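Local coordinates for protein putative streptothricin acetyltransferase (Bacillus anthracis, PDB 3PP9) that binds acetyl coenzyme A and, as a GNAT-family enzyme, probably transfers the acetyl group to the antibiotic streptothricin, at residues 65-79 against 87-99. Residues are numbered along the deposited sequence; the frame is centred on the assembly and turned at random. Where two conformers were deposited one is given.
Sequences LVYNEYINKPNQIIY and IIGFIVLKKNWNN. With PO4 (phosphate ion), chain E.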
ATOM      1  N   LEU A  65      -4.310  -9.176 -13.943  1.00 31.73           N
ATOM      2  CA  LEU A  65      -2.949  -9.636 -14.268  1.00 29.08           C
ATOM      3  C   LEU A  65      -2.817  -9.981 -15.748  1.00 27.61           C
ATOM      4  O   LEU A  65      -3.478 -10.912 -16.232  1.00 28.93           O
ATOM      5  CB  LEU A  65      -2.589 -10.879 -13.452  1.00 28.91           C
ATOM      6  CG  LEU A  65      -1.255 -11.549 -13.784  1.00 28.41           C
ATOM      7  CD1 LEU A  65      -0.075 -10.563 -13.611  1.00 26.55           C
ATOM      8  CD2 LEU A  65      -1.035 -12.806 -12.941  1.00 29.30           C
ATOM      9  N   VAL A  66      -1.978  -9.235 -16.466  1.00 24.16           N
ATOM     10  CA  VAL A  66      -1.735  -9.464 -17.892  1.00 22.72           C
ATOM     11  C   VAL A  66      -0.257  -9.827 -17.997  1.00 21.30           C
ATOM     12  O   VAL A  66       0.605  -8.962 -17.835  1.00 21.20           O
ATOM     13  CB  VAL A  66      -2.039  -8.232 -18.717  1.00 22.94           C
ATOM     14  CG1 VAL A  66      -1.732  -8.489 -20.198  1.00 23.84           C
ATOM     15  CG2 VAL A  66      -3.501  -7.826 -18.540  1.00 25.34           C
ATOM     16  N   TYR A  67       0.029 -11.099 -18.275  1.00 20.21           N
ATOM     17  CA  TYR A  67       1.427 -11.559 -18.315  1.00 19.33           C
ATOM     18  C   TYR A  67       2.333 -10.752 -19.242  1.00 19.21           C
ATOM     19  O   TYR A  67       3.501 -10.478 -18.917  1.00 17.65           O
ATOM     20  CB  TYR A  67       1.559 -13.048 -18.692  1.00 19.61           C
ATOM     21  CG  TYR A  67       0.745 -14.054 -17.908  1.00 20.52           C
ATOM     22  CD1 TYR A  67       0.631 -13.986 -16.537  1.00 23.64           C
ATOM     23  CD2 TYR A  67       0.209 -15.157 -18.555  1.00 25.19           C
ATOM     24  CE1 TYR A  67      -0.091 -14.956 -15.828  1.00 26.17           C
ATOM     25  CE2 TYR A  67      -0.516 -16.115 -17.873  1.00 26.36           C
ATOM     26  CZ  TYR A  67      -0.665 -16.017 -16.521  1.00 26.71           C
ATOM     27  OH  TYR A  67      -1.382 -17.000 -15.866  1.00 32.06           O
ATOM     28  N   ASN A  68       1.818 -10.348 -20.402  1.00 19.57           N
ATOM     29  CA  ASN A  68       2.629  -9.601 -21.376  1.00 20.34           C
ATOM     30  C   ASN A  68       3.219  -8.298 -20.831  1.00 19.27           C
ATOM     31  O   ASN A  68       4.224  -7.808 -21.330  1.00 20.85           O
ATOM     32  CB  ASN A  68       1.780  -9.315 -22.623  1.00 22.12           C
ATOM     33  CG  ASN A  68       2.592  -8.809 -23.792  1.00 24.42           C
ATOM     34  OD1 ASN A  68       2.245  -7.806 -24.422  1.00 30.67           O
ATOM     35  ND2 ASN A  68       3.683  -9.492 -24.092  1.00 24.97           N
ATOM     36  N   GLU A  69       2.584  -7.735 -19.809  1.00 19.45           N
ATOM     37  CA  GLU A  69       3.057  -6.496 -19.192  1.00 20.21           C
ATOM     38  C   GLU A  69       4.352  -6.685 -18.431  1.00 19.10           C
ATOM     39  O   GLU A  69       4.995  -5.703 -18.061  1.00 19.10           O
ATOM     40  CB  GLU A  69       2.020  -5.961 -18.194  1.00 21.63           C
ATOM     41  CG  GLU A  69       0.697  -5.568 -18.793  1.00 24.69           C
ATOM     42  CD  GLU A  69      -0.269  -4.994 -17.763  1.00 27.46           C
ATOM     43  OE1 GLU A  69       0.079  -4.901 -16.561  1.00 32.97           O
ATOM     44  OE2 GLU A  69      -1.388  -4.621 -18.161  1.00 30.37           O
ATOM     45  N   TYR A  70       4.741  -7.939 -18.210  1.00 16.75           N
ATOM     46  CA  TYR A  70       5.941  -8.286 -17.449  1.00 16.36           C
ATOM     47  C   TYR A  70       7.062  -8.813 -18.304  1.00 18.63           C
ATOM     48  O   TYR A  70       8.091  -9.210 -17.780  1.00 18.38           O
ATOM     49  CB  TYR A  70       5.589  -9.291 -16.338  1.00 16.91           C
ATOM     50  CG  TYR A  70       4.710  -8.669 -15.285  1.00 14.84           C
ATOM     51  CD1 TYR A  70       3.353  -8.514 -15.483  1.00 17.57           C
ATOM     52  CD2 TYR A  70       5.244  -8.231 -14.081  1.00 14.11           C
ATOM     53  CE1 TYR A  70       2.557  -7.918 -14.520  1.00 17.14           C
ATOM     54  CE2 TYR A  70       4.449  -7.636 -13.121  1.00 15.46           C
ATOM     55  CZ  TYR A  70       3.118  -7.488 -13.340  1.00 18.25           C
ATOM     56  OH  TYR A  70       2.327  -6.894 -12.383  1.00 21.57           O
ATOM     57  N   ILE A  71       6.873  -8.808 -19.615  1.00 17.27           N
ATOM     58  CA  ILE A  71       7.909  -9.286 -20.522  1.00 19.96           C
ATOM     59  C   ILE A  71       8.733  -8.113 -21.027  1.00 20.81           C
ATOM     60  O   ILE A  71       8.184  -7.068 -21.396  1.00 21.65           O
ATOM     61  CB  ILE A  71       7.295 -10.088 -21.693  1.00 21.77           C
ATOM     62  CG1 ILE A  71       6.646 -11.349 -21.136  1.00 24.06           C
ATOM     63  CG2 ILE A  71       8.385 -10.456 -22.713  1.00 23.87           C
ATOM     64  CD1 ILE A  71       5.939 -12.234 -22.142  1.00 27.09           C
ATOM     65  N   ASN A  72      10.053  -8.258 -20.967  1.00 21.30           N
ATOM     66  CA  ASN A  72      10.975  -7.236 -21.455  1.00 22.88           C
ATOM     67  C   ASN A  72      10.823  -5.904 -20.702  1.00 22.10           C
ATOM     68  O   ASN A  72      10.616  -4.844 -21.301  1.00 24.35           O
ATOM     69  CB  ASN A  72      10.751  -7.052 -22.968  1.00 23.62           C
ATOM     70  CG  ASN A  72      11.850  -6.254 -23.650  1.00 28.48           C
ATOM     71  OD1 ASN A  72      12.964  -6.127 -23.131  1.00 31.64           O
ATOM     72  ND2 ASN A  72      11.545  -5.731 -24.836  1.00 31.38           N
ATOM     73  N   LYS A  73      10.943  -5.967 -19.386  1.00 19.56           N
ATOM     74  CA  LYS A  73      10.811  -4.792 -18.548  1.00 19.53           C
ATOM     75  C   LYS A  73      11.985  -4.729 -17.597  1.00 20.20           C
ATOM     76  O   LYS A  73      12.402  -5.743 -17.033  1.00 20.91           O
ATOM     77  CB  LYS A  73       9.549  -4.878 -17.688  1.00 18.35           C
ATOM     78  CG  LYS A  73       8.257  -5.107 -18.457  1.00 20.67           C
ATOM     79  CD  LYS A  73       7.794  -3.955 -19.312  1.00 24.59           C
ATOM     80  CE  LYS A  73       7.299  -2.793 -18.487  1.00 26.21           C
ATOM     81  NZ  LYS A  73       6.592  -1.810 -19.369  1.00 25.63           N
ATOM     82  N   PRO A  74      12.500  -3.527 -17.365  1.00 21.23           N
ATOM     83  CA  PRO A  74      13.606  -3.460 -16.427  1.00 21.36           C
ATOM     84  C   PRO A  74      13.285  -3.779 -14.976  1.00 21.43           C
ATOM     85  O   PRO A  74      14.061  -4.496 -14.317  1.00 22.41           O
ATOM     86  CB  PRO A  74      14.042  -1.991 -16.506  1.00 22.94           C
ATOM     87  CG  PRO A  74      13.455  -1.456 -17.739  1.00 24.63           C
ATOM     88  CD  PRO A  74      12.264  -2.259 -18.073  1.00 21.52           C
ATOM     89  N   ASN A  75      12.130  -3.323 -14.496  1.00 19.16           N
ATOM     90  CA  ASN A  75      11.795  -3.457 -13.073  1.00 18.57           C
ATOM     91  C   ASN A  75      10.664  -4.380 -12.704  1.00 17.10           C
ATOM     92  O   ASN A  75      10.117  -4.284 -11.612  1.00 16.99           O
ATOM     93  CB  ASN A  75      11.537  -2.081 -12.462  1.00 19.64           C
ATOM     94  CG  ASN A  75      12.763  -1.205 -12.441  1.00 23.42           C
ATOM     95  OD1 ASN A  75      13.893  -1.688 -12.460  1.00 27.06           O
ATOM     96  ND2 ASN A  75      12.539   0.093 -12.370  1.00 25.03           N
ATOM     97  N   GLN A  76      10.269  -5.237 -13.631  0.50 16.25           N
ATOM     98  CA  GLN A  76       9.234  -6.213 -13.308  0.50 15.88           C
ATOM     99  C   GLN A  76       9.515  -7.450 -14.156  0.50 15.13           C
ATOM    100  O   GLN A  76      10.171  -7.365 -15.195  0.50 15.76           O
ATOM    101  CB  GLN A  76       7.808  -5.640 -13.386  0.50 17.22           C
ATOM    102  CG  GLN A  76       7.233  -5.346 -14.726  0.50 18.81           C
ATOM    103  CD  GLN A  76       5.823  -4.740 -14.612  0.50 22.79           C
ATOM    104  OE1 GLN A  76       5.443  -4.193 -13.569  0.50 23.96           O
ATOM    105  NE2 GLN A  76       5.050  -4.838 -15.684  0.50 21.67           N
ATOM    106  N   ILE A  77       9.062  -8.604 -13.684  1.00 13.73           N
ATOM    107  CA  ILE A  77       9.332  -9.849 -14.360  1.00 13.49           C
ATOM    108  C   ILE A  77       8.426 -10.945 -13.857  1.00 12.69           C
ATOM    109  O   ILE A  77       7.844 -10.819 -12.789  1.00 13.10           O
ATOM    110  CB  ILE A  77      10.814 -10.272 -14.027  1.00 14.04           C
ATOM    111  CG1 ILE A  77      11.348 -11.403 -14.895  1.00 14.79           C
ATOM    112  CG2 ILE A  77      10.968 -10.653 -12.552  1.00 13.70           C
ATOM    113  CD1 ILE A  77      12.913 -11.546 -14.759  1.00 16.06           C
ATOM    114  N   ILE A  78       8.284 -11.985 -14.674  1.00 12.18           N
ATOM    115  CA  ILE A  78       7.566 -13.204 -14.288  1.00 11.34           C
ATOM    116  C   ILE A  78       8.500 -14.404 -14.465  1.00 11.92           C
ATOM    117  O   ILE A  78       9.226 -14.501 -15.476  1.00 13.04           O
ATOM    118  CB  ILE A  78       6.267 -13.438 -15.087  1.00 11.46           C
ATOM    119  CG1 ILE A  78       5.246 -12.394 -14.662  1.00 12.26           C
ATOM    120  CG2 ILE A  78       5.722 -14.842 -14.842  1.00 13.85           C
ATOM    121  CD1 ILE A  78       3.921 -12.405 -15.448  1.00 14.17           C
ATOM    122  N   TYR A  79       8.551 -15.259 -13.448  1.00 12.42           N
ATOM    123  CA  TYR A  79       9.290 -16.509 -13.568  1.00 12.66           C
ATOM    124  C   TYR A  79       8.256 -17.611 -13.568  1.00 13.32           C
ATOM    125  O   TYR A  79       7.290 -17.554 -12.811  1.00 13.79           O
ATOM    126  CB  TYR A  79      10.283 -16.749 -12.448  1.00 12.80           C
ATOM    127  CG  TYR A  79      11.471 -15.840 -12.486  1.00 12.50           C
ATOM    128  CD1 TYR A  79      12.546 -16.121 -13.308  1.00 14.66           C
ATOM    129  CD2 TYR A  79      11.541 -14.723 -11.680  1.00 13.97           C
ATOM    130  CE1 TYR A  79      13.653 -15.282 -13.360  1.00 14.49           C
ATOM    131  CE2 TYR A  79      12.650 -13.901 -11.704  1.00 14.21           C
ATOM    132  CZ  TYR A  79      13.695 -14.185 -12.539  1.00 15.73           C
ATOM    133  OH  TYR A  79      14.809 -13.352 -12.561  1.00 19.47           O
ATOM    134  N   ILE A  87       3.789 -25.729 -17.634  1.00 20.60           N
ATOM    135  CA  ILE A  87       3.921 -24.677 -16.647  1.00 18.88           C
ATOM    136  C   ILE A  87       3.000 -25.077 -15.477  1.00 18.90           C
ATOM    137  O   ILE A  87       1.789 -25.252 -15.656  1.00 21.32           O
ATOM    138  CB  ILE A  87       3.507 -23.315 -17.216  1.00 18.43           C
ATOM    139  CG1 ILE A  87       4.463 -22.910 -18.339  1.00 20.92           C
ATOM    140  CG2 ILE A  87       3.453 -22.238 -16.087  1.00 17.66           C
ATOM    141  CD1 ILE A  87       4.011 -21.692 -19.154  1.00 22.76           C
ATOM    142  N   ILE A  88       3.583 -25.251 -14.292  1.00 16.71           N
ATOM    143  CA  ILE A  88       2.824 -25.650 -13.094  1.00 16.58           C
ATOM    144  C   ILE A  88       2.786 -24.576 -11.997  1.00 16.39           C
ATOM    145  O   ILE A  88       2.221 -24.791 -10.920  1.00 16.48           O
ATOM    146  CB  ILE A  88       3.347 -26.970 -12.500  1.00 16.66           C
ATOM    147  CG1 ILE A  88       4.768 -26.802 -11.934  1.00 17.16           C
ATOM    148  CG2 ILE A  88       3.248 -28.083 -13.550  1.00 17.77           C
ATOM    149  CD1 ILE A  88       5.262 -27.994 -11.078  1.00 20.63           C
ATOM    150  N   GLY A  89       3.422 -23.440 -12.251  1.00 15.59           N
ATOM    151  CA  GLY A  89       3.423 -22.364 -11.265  1.00 14.53           C
ATOM    152  C   GLY A  89       4.162 -21.152 -11.795  1.00 13.96           C
ATOM    153  O   GLY A  89       4.817 -21.241 -12.822  1.00 14.38           O
ATOM    154  N   PHE A  90       4.013 -20.016 -11.126  1.00 14.17           N
ATOM    155  CA  PHE A  90       4.669 -18.805 -11.568  1.00 12.92           C
ATOM    156  C   PHE A  90       4.713 -17.786 -10.431  1.00 12.92           C
ATOM    157  O   PHE A  90       4.030 -17.930  -9.415  1.00 12.07           O
ATOM    158  CB  PHE A  90       3.963 -18.215 -12.803  1.00 14.54           C
ATOM    159  CG  PHE A  90       2.542 -17.829 -12.559  1.00 15.58           C
ATOM    160  CD1 PHE A  90       1.513 -18.715 -12.817  1.00 16.21           C
ATOM    161  CD2 PHE A  90       2.227 -16.595 -12.043  1.00 17.22           C
ATOM    162  CE1 PHE A  90       0.190 -18.356 -12.574  1.00 19.04           C
ATOM    163  CE2 PHE A  90       0.900 -16.231 -11.801  1.00 17.68           C
ATOM    164  CZ  PHE A  90      -0.109 -17.123 -12.050  1.00 19.16           C
ATOM    165  N   ILE A  91       5.593 -16.804 -10.577  1.00 11.43           N
ATOM    166  CA  ILE A  91       5.705 -15.721  -9.625  1.00 11.92           C
ATOM    167  C   ILE A  91       5.826 -14.415 -10.425  1.00 12.72           C
ATOM    168  O   ILE A  91       6.556 -14.359 -11.432  1.00 12.99           O
ATOM    169  CB  ILE A  91       6.856 -15.922  -8.596  1.00 11.93           C
ATOM    170  CG1 ILE A  91       6.761 -14.899  -7.475  1.00 11.48           C
ATOM    171  CG2 ILE A  91       8.218 -15.917  -9.298  1.00 12.39           C
ATOM    172  CD1 ILE A  91       7.667 -15.236  -6.283  1.00 13.04           C
ATOM    173  N   VAL A  92       5.061 -13.402  -9.991  1.00 11.78           N
ATOM    174  CA  VAL A  92       4.985 -12.090 -10.631  1.00 12.62           C
ATOM    175  C   VAL A  92       5.639 -11.081  -9.688  1.00 12.26           C
ATOM    176  O   VAL A  92       5.227 -10.926  -8.540  1.00 12.76           O
ATOM    177  CB  VAL A  92       3.519 -11.690 -10.891  1.00 12.30           C
ATOM    178  CG1 VAL A  92       3.438 -10.389 -11.688  1.00 14.22           C
ATOM    179  CG2 VAL A  92       2.747 -12.808 -11.659  1.00 14.73           C
ATOM    180  N   LEU A  93       6.646 -10.373 -10.184  1.00 12.10           N
ATOM    181  CA  LEU A  93       7.397  -9.437  -9.370  1.00 12.46           C
ATOM    182  C   LEU A  93       7.543  -8.045  -9.974  1.00 13.45           C
ATOM    183  O   LEU A  93       7.593  -7.899 -11.191  1.00 14.28           O
ATOM    184  CB  LEU A  93       8.836  -9.984  -9.287  1.00 13.31           C
ATOM    185  CG  LEU A  93       8.985 -11.372  -8.680  1.00 12.98           C
ATOM    186  CD1 LEU A  93      10.373 -11.930  -8.909  1.00 14.69           C
ATOM    187  CD2 LEU A  93       8.657 -11.352  -7.214  1.00 15.63           C
ATOM    188  N   LYS A  94       7.616  -7.038  -9.112  0.50 14.14           N
ATOM    189  CA  LYS A  94       7.859  -5.666  -9.554  0.50 15.23           C
ATOM    190  C   LYS A  94       8.787  -5.040  -8.522  0.50 15.62           C
ATOM    191  O   LYS A  94       9.033  -5.619  -7.454  0.50 15.11           O
ATOM    192  CB  LYS A  94       6.607  -4.799  -9.595  0.50 15.98           C
ATOM    193  CG  LYS A  94       6.073  -4.420  -8.249  0.50 18.43           C
ATOM    194  CD  LYS A  94       4.994  -3.345  -8.356  0.50 20.79           C
ATOM    195  CE  LYS A  94       4.481  -2.953  -6.975  0.50 21.95           C
ATOM    196  NZ  LYS A  94       3.419  -1.906  -7.047  0.50 25.09           N
ATOM    197  N   LYS A  95       9.371  -3.902  -8.875  1.00 16.69           N
ATOM    198  CA  LYS A  95      10.184  -3.150  -7.923  1.00 17.18           C
ATOM    199  C   LYS A  95       9.239  -2.118  -7.335  1.00 18.54           C
ATOM    200  O   LYS A  95       8.600  -1.366  -8.071  1.00 21.24           O
ATOM    201  CB  LYS A  95      11.367  -2.487  -8.604  1.00 18.26           C
ATOM    202  CG  LYS A  95      12.253  -1.744  -7.639  1.00 20.00           C
ATOM    203  CD  LYS A  95      13.389  -1.113  -8.400  1.00 23.33           C
ATOM    204  CE  LYS A  95      14.342  -0.379  -7.504  1.00 28.74           C
ATOM    205  NZ  LYS A  95      15.467   0.179  -8.320  1.00 32.05           N
ATOM    206  N   ASN A  96       9.158  -2.060  -6.012  1.00 18.40           N
ATOM    207  CA  ASN A  96       8.255  -1.139  -5.322  1.00 20.24           C
ATOM    208  C   ASN A  96       8.891   0.225  -5.040  1.00 21.68           C
ATOM    209  O   ASN A  96      10.100   0.389  -5.149  1.00 21.78           O
ATOM    210  CB  ASN A  96       7.840  -1.784  -3.998  1.00 19.93           C
ATOM    211  CG  ASN A  96       6.578  -1.200  -3.430  1.00 23.13           C
ATOM    212  OD1 ASN A  96       5.704  -0.770  -4.179  1.00 26.31           O
ATOM    213  ND2 ASN A  96       6.442  -1.228  -2.111  1.00 25.91           N
ATOM    214  N   TRP A  97       8.077   1.203  -4.644  1.00 23.70           N
ATOM    215  CA  TRP A  97       8.603   2.542  -4.327  1.00 25.04           C
ATOM    216  C   TRP A  97       9.661   2.565  -3.215  1.00 25.31           C
ATOM    217  O   TRP A  97      10.491   3.469  -3.181  1.00 26.34           O
ATOM    218  CB  TRP A  97       7.474   3.500  -3.933  1.00 26.93           C
ATOM    219  CG  TRP A  97       6.749   3.115  -2.669  1.00 26.65           C
ATOM    220  CD1 TRP A  97       5.632   2.347  -2.571  1.00 28.63           C
ATOM    221  CD2 TRP A  97       7.091   3.498  -1.333  1.00 28.75           C
ATOM    222  NE1 TRP A  97       5.257   2.216  -1.253  1.00 27.11           N
ATOM    223  CE2 TRP A  97       6.139   2.909  -0.472  1.00 29.05           C
ATOM    224  CE3 TRP A  97       8.115   4.267  -0.777  1.00 30.93           C
ATOM    225  CZ2 TRP A  97       6.180   3.076   0.909  1.00 29.05           C
ATOM    226  CZ3 TRP A  97       8.157   4.428   0.592  1.00 32.27           C
ATOM    227  CH2 TRP A  97       7.197   3.831   1.421  1.00 31.66           C
ATOM    228  N   ASN A  98       9.620   1.600  -2.295  1.00 23.18           N
ATOM    229  CA  ASN A  98      10.586   1.548  -1.194  1.00 23.92           C
ATOM    230  C   ASN A  98      11.807   0.707  -1.535  1.00 23.23           C
ATOM    231  O   ASN A  98      12.567   0.327  -0.652  1.00 25.08           O
ATOM    232  CB  ASN A  98       9.942   1.001   0.075  1.00 23.83           C
ATOM    233  CG  ASN A  98       9.655  -0.468  -0.013  1.00 22.66           C
ATOM    234  OD1 ASN A  98       9.541  -1.023  -1.107  1.00 20.08           O
ATOM    235  ND2 ASN A  98       9.508  -1.119   1.147  1.00 23.28           N
ATOM    236  N   ASN A  99      11.979   0.418  -2.823  1.00 23.24           N
ATOM    237  CA  ASN A  99      13.096  -0.355  -3.328  1.00 23.58           C
ATOM    238  C   ASN A  99      13.014  -1.854  -3.182  1.00 22.63           C
ATOM    239  O   ASN A  99      13.801  -2.543  -3.796  1.00 25.15           O
ATOM    240  CB  ASN A  99      14.448   0.187  -2.844  1.00 25.57           C
ATOM    241  CG  ASN A  99      14.753   1.564  -3.408  1.00 30.29           C
ATOM    242  OD1 ASN A  99      15.338   2.403  -2.730  1.00 39.55           O
ATOM    243  ND2 ASN A  99      14.337   1.805  -4.652  1.00 32.03           N
TER
HETATM  244  P   PO4 E 186       2.843  -0.575  -0.503  1.00 46.79           P
HETATM  245  O1  PO4 E 186       2.530  -1.101  -1.885  1.00 49.79           O
HETATM  246  O2  PO4 E 186       2.595   0.915  -0.442  1.00 48.12           O
HETATM  247  O3  PO4 E 186       1.985  -1.317   0.487  1.00 48.87           O
HETATM  248  O4  PO4 E 186       4.303  -0.827  -0.221  1.00 48.30           O
HETATM  249  O   HOH W   1       8.232  -1.534 -10.870  1.00 21.20           O
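V92 CG1 sits over one face of the Y70 ring, a CH-pi contact 3.5 Å from the ring centroid. V92 CG1 lies anti to the backbone N (chi1 -174°), which turns CG2 back to I78 CG1, 3.9 Å away. L65 meets V92 tip to tip through its two methyls, and its CD2 also packs obliquely on the F90 ring. The edge of Y67 points at the face of F90 in a T-shaped pair, with planes at 68°. F19 stacks on Y67 in turn.

I78, F90 and V92 lie on one face of the antiparallel hairpin 76-83/86-95, in the mixed sheet of the GNAT fold. L65, Y67 and Y70, from the preceding loop and 3-10 turn, cover them. I77 pairs with L93 and Y79 with I91, each pair joined by two backbone hydrogen bonds. I77, Y79, I91 and L93 occupy the other face. There L93 CD1 reaches I77 CG2 and the edge of the Y79 ring, and helix 117-131 packs on I77, Y79 and L93.

In one of its two conformers, Q76 places NE2 over the Y70 face opposite V92.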